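Local coordinates for protein hydrolase (Burkholderia cenocepacia, PDB 4QKU) that probably hydrolyses fumarylacetoacetate to fumarate and acetoacetate, the last step of phenylalanine and tyrosine breakdown, using a divalent metal ion, at residues F44-P56 with D83-A95. Sequence-based numbering, arbitrary orientation.
Sequences FGIFSDAKGARRP and DVLAAPTLNAFIA
L90 packs against F44, I46 and P56 in an apolar contact within the fumarylacetoacetase N-terminal region, where the antiparallel hairpin of strands 44-49 and 55-60 receives the loop leading into helix 91-95, and that helix. No hydrogen bond joins the two segments, and 511 Å² is buried between them. L90 forks over the hairpin: CD1 lies 3.6 Å from F44 CB, while CD2 reaches P56 CB, also at 3.6 Å. I46 and L90 run antiparallel alongside one another, I46 CD1 lying 3.8 Å from L90 CG, and I46 CG2 comes to 3.4 Å from the carbonyl O of P88. Three residues on, F93 sets CG anti to its backbone N (chi1 169°), which carries the ring to F44. F93 CE2 sits over one face of the F44 ring, displaced toward the rim, with centroids 5.0 Å apart and planes at 32°, an oblique pair. P56, which also meets L90, brings CD to 3.3 Å from L85 O. R54 lays its aliphatic CG against P88 CB (3.6 Å). Helix 67-72 adds L67 against F44 and P56. R55 pairs with D49 within the hairpin and through NE with D66 on the next strand, so its charge is used inside the sheet rather than across this contact. Van der Waals packing, without a hydrogen bond between the segments, joins loop to sheet.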
# COMPACT_ATOMS: atom_id res chain seq x y z
N PHE B 44 23.43 1.05 3.10
CA PHE B 44 23.19 1.48 1.74
C PHE B 44 22.18 2.61 1.71
O PHE B 44 21.25 2.65 2.52
CB PHE B 44 22.69 0.31 0.91
CG PHE B 44 23.73 -0.70 0.63
CD1 PHE B 44 23.99 -1.71 1.54
CD2 PHE B 44 24.46 -0.65 -0.55
CE1 PHE B 44 24.95 -2.67 1.27
CE2 PHE B 44 25.43 -1.59 -0.82
CZ PHE B 44 25.68 -2.60 0.08
N GLY B 45 22.37 3.53 0.77
CA GLY B 45 21.42 4.65 0.60
C GLY B 45 21.45 5.24 -0.79
O GLY B 45 22.15 4.73 -1.67
N ILE B 46 20.66 6.29 -0.97
CA ILE B 46 20.55 6.99 -2.24
C ILE B 46 20.80 8.45 -1.97
O ILE B 46 20.20 9.04 -1.05
CB ILE B 46 19.14 6.85 -2.85
CG1 ILE B 46 18.85 5.38 -3.21
CG2 ILE B 46 18.97 7.76 -4.06
CD1 ILE B 46 19.65 4.87 -4.39
N PHE B 47 21.69 9.03 -2.76
CA PHE B 47 22.13 10.41 -2.52
C PHE B 47 22.34 11.13 -3.84
O PHE B 47 22.62 10.51 -4.87
CB PHE B 47 23.45 10.44 -1.72
CG PHE B 47 24.65 10.15 -2.55
CD1 PHE B 47 25.00 8.85 -2.86
CD2 PHE B 47 25.40 11.18 -3.08
CE1 PHE B 47 26.08 8.58 -3.68
CE2 PHE B 47 26.49 10.92 -3.89
CZ PHE B 47 26.83 9.62 -4.19
N SER B 48 22.22 12.44 -3.77
CA SER B 48 22.62 13.26 -4.88
C SER B 48 23.54 14.35 -4.37
O SER B 48 23.56 14.66 -3.18
CB SER B 48 21.39 13.86 -5.59
OG SER B 48 20.63 14.66 -4.71
N ASP B 49 24.27 14.93 -5.30
CA ASP B 49 25.12 16.08 -5.03
C ASP B 49 25.14 16.93 -6.29
O ASP B 49 24.41 16.65 -7.24
CB ASP B 49 26.52 15.60 -4.68
CG ASP B 49 27.16 14.76 -5.80
OD1 ASP B 49 26.47 14.40 -6.78
OD2 ASP B 49 28.36 14.47 -5.71
N ALA B 50 25.95 17.98 -6.29
CA ALA B 50 26.17 18.77 -7.49
C ALA B 50 26.86 17.99 -8.63
O ALA B 50 26.72 18.33 -9.79
CB ALA B 50 26.95 20.03 -7.15
N LYS B 51 27.61 16.94 -8.31
CA LYS B 51 28.23 16.10 -9.35
C LYS B 51 27.18 15.36 -10.19
O LYS B 51 27.39 15.15 -11.38
CB LYS B 51 29.23 15.09 -8.76
N GLY B 52 26.06 14.96 -9.58
CA GLY B 52 25.11 14.10 -10.29
C GLY B 52 23.77 13.83 -9.62
O GLY B 52 23.54 14.16 -8.45
N ALA B 53 22.90 13.20 -10.39
CA ALA B 53 21.56 12.86 -9.97
C ALA B 53 21.57 11.73 -8.94
O ALA B 53 22.56 11.02 -8.81
CB ALA B 53 20.72 12.45 -11.17
N ARG B 54 20.45 11.56 -8.25
CA ARG B 54 20.40 10.61 -7.16
C ARG B 54 20.83 9.22 -7.62
O ARG B 54 20.46 8.77 -8.70
CB ARG B 54 19.01 10.60 -6.51
CG ARG B 54 17.91 9.96 -7.35
CD ARG B 54 16.55 10.11 -6.69
NE ARG B 54 16.15 11.51 -6.56
CZ ARG B 54 15.11 11.92 -5.83
NH1 ARG B 54 14.35 11.06 -5.17
NH2 ARG B 54 14.82 13.21 -5.75
N ARG B 55 21.61 8.54 -6.78
CA ARG B 55 22.18 7.25 -7.13
C ARG B 55 22.68 6.55 -5.86
O ARG B 55 22.75 7.18 -4.81
CB ARG B 55 23.34 7.45 -8.10
CG ARG B 55 24.50 8.25 -7.51
CD ARG B 55 25.35 8.88 -8.60
NE ARG B 55 26.45 9.68 -8.06
CZ ARG B 55 26.38 10.96 -7.72
NH1 ARG B 55 25.26 11.67 -7.87
NH2 ARG B 55 27.46 11.55 -7.22
N PRO B 56 23.02 5.26 -5.96
CA PRO B 56 23.36 4.48 -4.79
C PRO B 56 24.65 4.87 -4.14
O PRO B 56 25.63 5.14 -4.84
CB PRO B 56 23.48 3.05 -5.32
CG PRO B 56 22.68 3.04 -6.55
CD PRO B 56 22.89 4.39 -7.15
N ASP B 83 22.60 -2.59 -15.34
CA ASP B 83 23.36 -1.74 -14.41
C ASP B 83 22.49 -1.18 -13.28
O ASP B 83 21.76 -0.22 -13.46
CB ASP B 83 24.05 -0.60 -15.15
CG ASP B 83 24.98 0.17 -14.24
OD1 ASP B 83 24.97 -0.05 -12.99
OD2 ASP B 83 25.72 1.02 -14.76
N VAL B 84 22.58 -1.80 -12.11
CA VAL B 84 21.71 -1.46 -10.99
C VAL B 84 22.17 -0.20 -10.26
O VAL B 84 21.46 0.29 -9.37
CB VAL B 84 21.59 -2.63 -9.97
CG1 VAL B 84 21.08 -3.89 -10.66
CG2 VAL B 84 22.91 -2.90 -9.27
N LEU B 85 23.34 0.32 -10.62
CA LEU B 85 23.91 1.47 -9.90
C LEU B 85 23.66 2.79 -10.64
O LEU B 85 24.07 3.84 -10.20
CB LEU B 85 25.39 1.26 -9.65
CG LEU B 85 25.75 -0.06 -8.94
CD1 LEU B 85 27.25 -0.26 -8.97
CD2 LEU B 85 25.26 -0.09 -7.51
N ALA B 86 22.98 2.70 -11.78
CA ALA B 86 22.47 3.89 -12.48
C ALA B 86 21.09 4.26 -11.96
O ALA B 86 20.57 5.33 -12.30
CB ALA B 86 22.41 3.63 -13.98
N ALA B 87 20.50 3.40 -11.13
CA ALA B 87 19.12 3.54 -10.75
C ALA B 87 18.97 4.56 -9.64
O ALA B 87 19.82 4.65 -8.78
CB ALA B 87 18.55 2.19 -10.31
N PRO B 88 17.88 5.33 -9.66
CA PRO B 88 17.61 6.30 -8.61
C PRO B 88 17.13 5.69 -7.29
O PRO B 88 16.88 6.42 -6.34
CB PRO B 88 16.51 7.18 -9.24
CG PRO B 88 15.77 6.24 -10.10
CD PRO B 88 16.79 5.29 -10.65
N THR B 89 16.96 4.36 -7.25
CA THR B 89 16.64 3.65 -6.03
C THR B 89 17.52 2.44 -5.91
O THR B 89 18.17 2.03 -6.89
CB THR B 89 15.18 3.20 -6.00
OG1 THR B 89 14.93 2.30 -7.08
CG2 THR B 89 14.25 4.40 -6.12
N LEU B 90 17.52 1.83 -4.73
CA LEU B 90 18.30 0.63 -4.48
C LEU B 90 17.56 -0.66 -4.85
O LEU B 90 18.14 -1.74 -4.76
CB LEU B 90 18.71 0.56 -2.99
CG LEU B 90 19.70 1.60 -2.43
CD1 LEU B 90 19.81 1.48 -0.92
CD2 LEU B 90 21.06 1.49 -3.08
N ASN B 91 16.30 -0.57 -5.25
CA ASN B 91 15.48 -1.80 -5.51
C ASN B 91 16.17 -2.81 -6.41
O ASN B 91 16.22 -3.98 -6.08
CB ASN B 91 14.13 -1.45 -6.12
CG ASN B 91 13.26 -0.62 -5.19
OD1 ASN B 91 13.64 0.48 -4.79
ND2 ASN B 91 12.11 -1.14 -4.83
N ALA B 92 16.70 -2.34 -7.54
CA ALA B 92 17.33 -3.22 -8.53
C ALA B 92 18.55 -3.89 -7.95
O ALA B 92 18.74 -5.09 -8.11
CB ALA B 92 17.71 -2.45 -9.79
N PHE B 93 19.35 -3.13 -7.22
CA PHE B 93 20.47 -3.72 -6.54
C PHE B 93 19.97 -4.78 -5.56
O PHE B 93 20.48 -5.90 -5.55
CB PHE B 93 21.30 -2.66 -5.82
CG PHE B 93 22.31 -3.24 -4.87
CD1 PHE B 93 23.45 -3.85 -5.34
CD2 PHE B 93 22.11 -3.19 -3.49
CE1 PHE B 93 24.38 -4.37 -4.47
CE2 PHE B 93 23.04 -3.72 -2.62
CZ PHE B 93 24.17 -4.32 -3.11
N ILE B 94 19.00 -4.44 -4.72
CA ILE B 94 18.54 -5.37 -3.69
C ILE B 94 18.04 -6.65 -4.33
O ILE B 94 18.36 -7.75 -3.88
CB ILE B 94 17.46 -4.74 -2.79
CG1 ILE B 94 18.08 -3.59 -1.97
CG2 ILE B 94 16.92 -5.77 -1.82
CD1 ILE B 94 17.07 -2.61 -1.43
N ALA B 95 17.28 -6.50 -5.40
CA ALA B 95 16.72 -7.65 -6.10
C ALA B 95 17.78 -8.69 -6.47
O ALA B 95 17.48 -9.88 -6.53
CB ALA B 95 15.93 -7.19 -7.34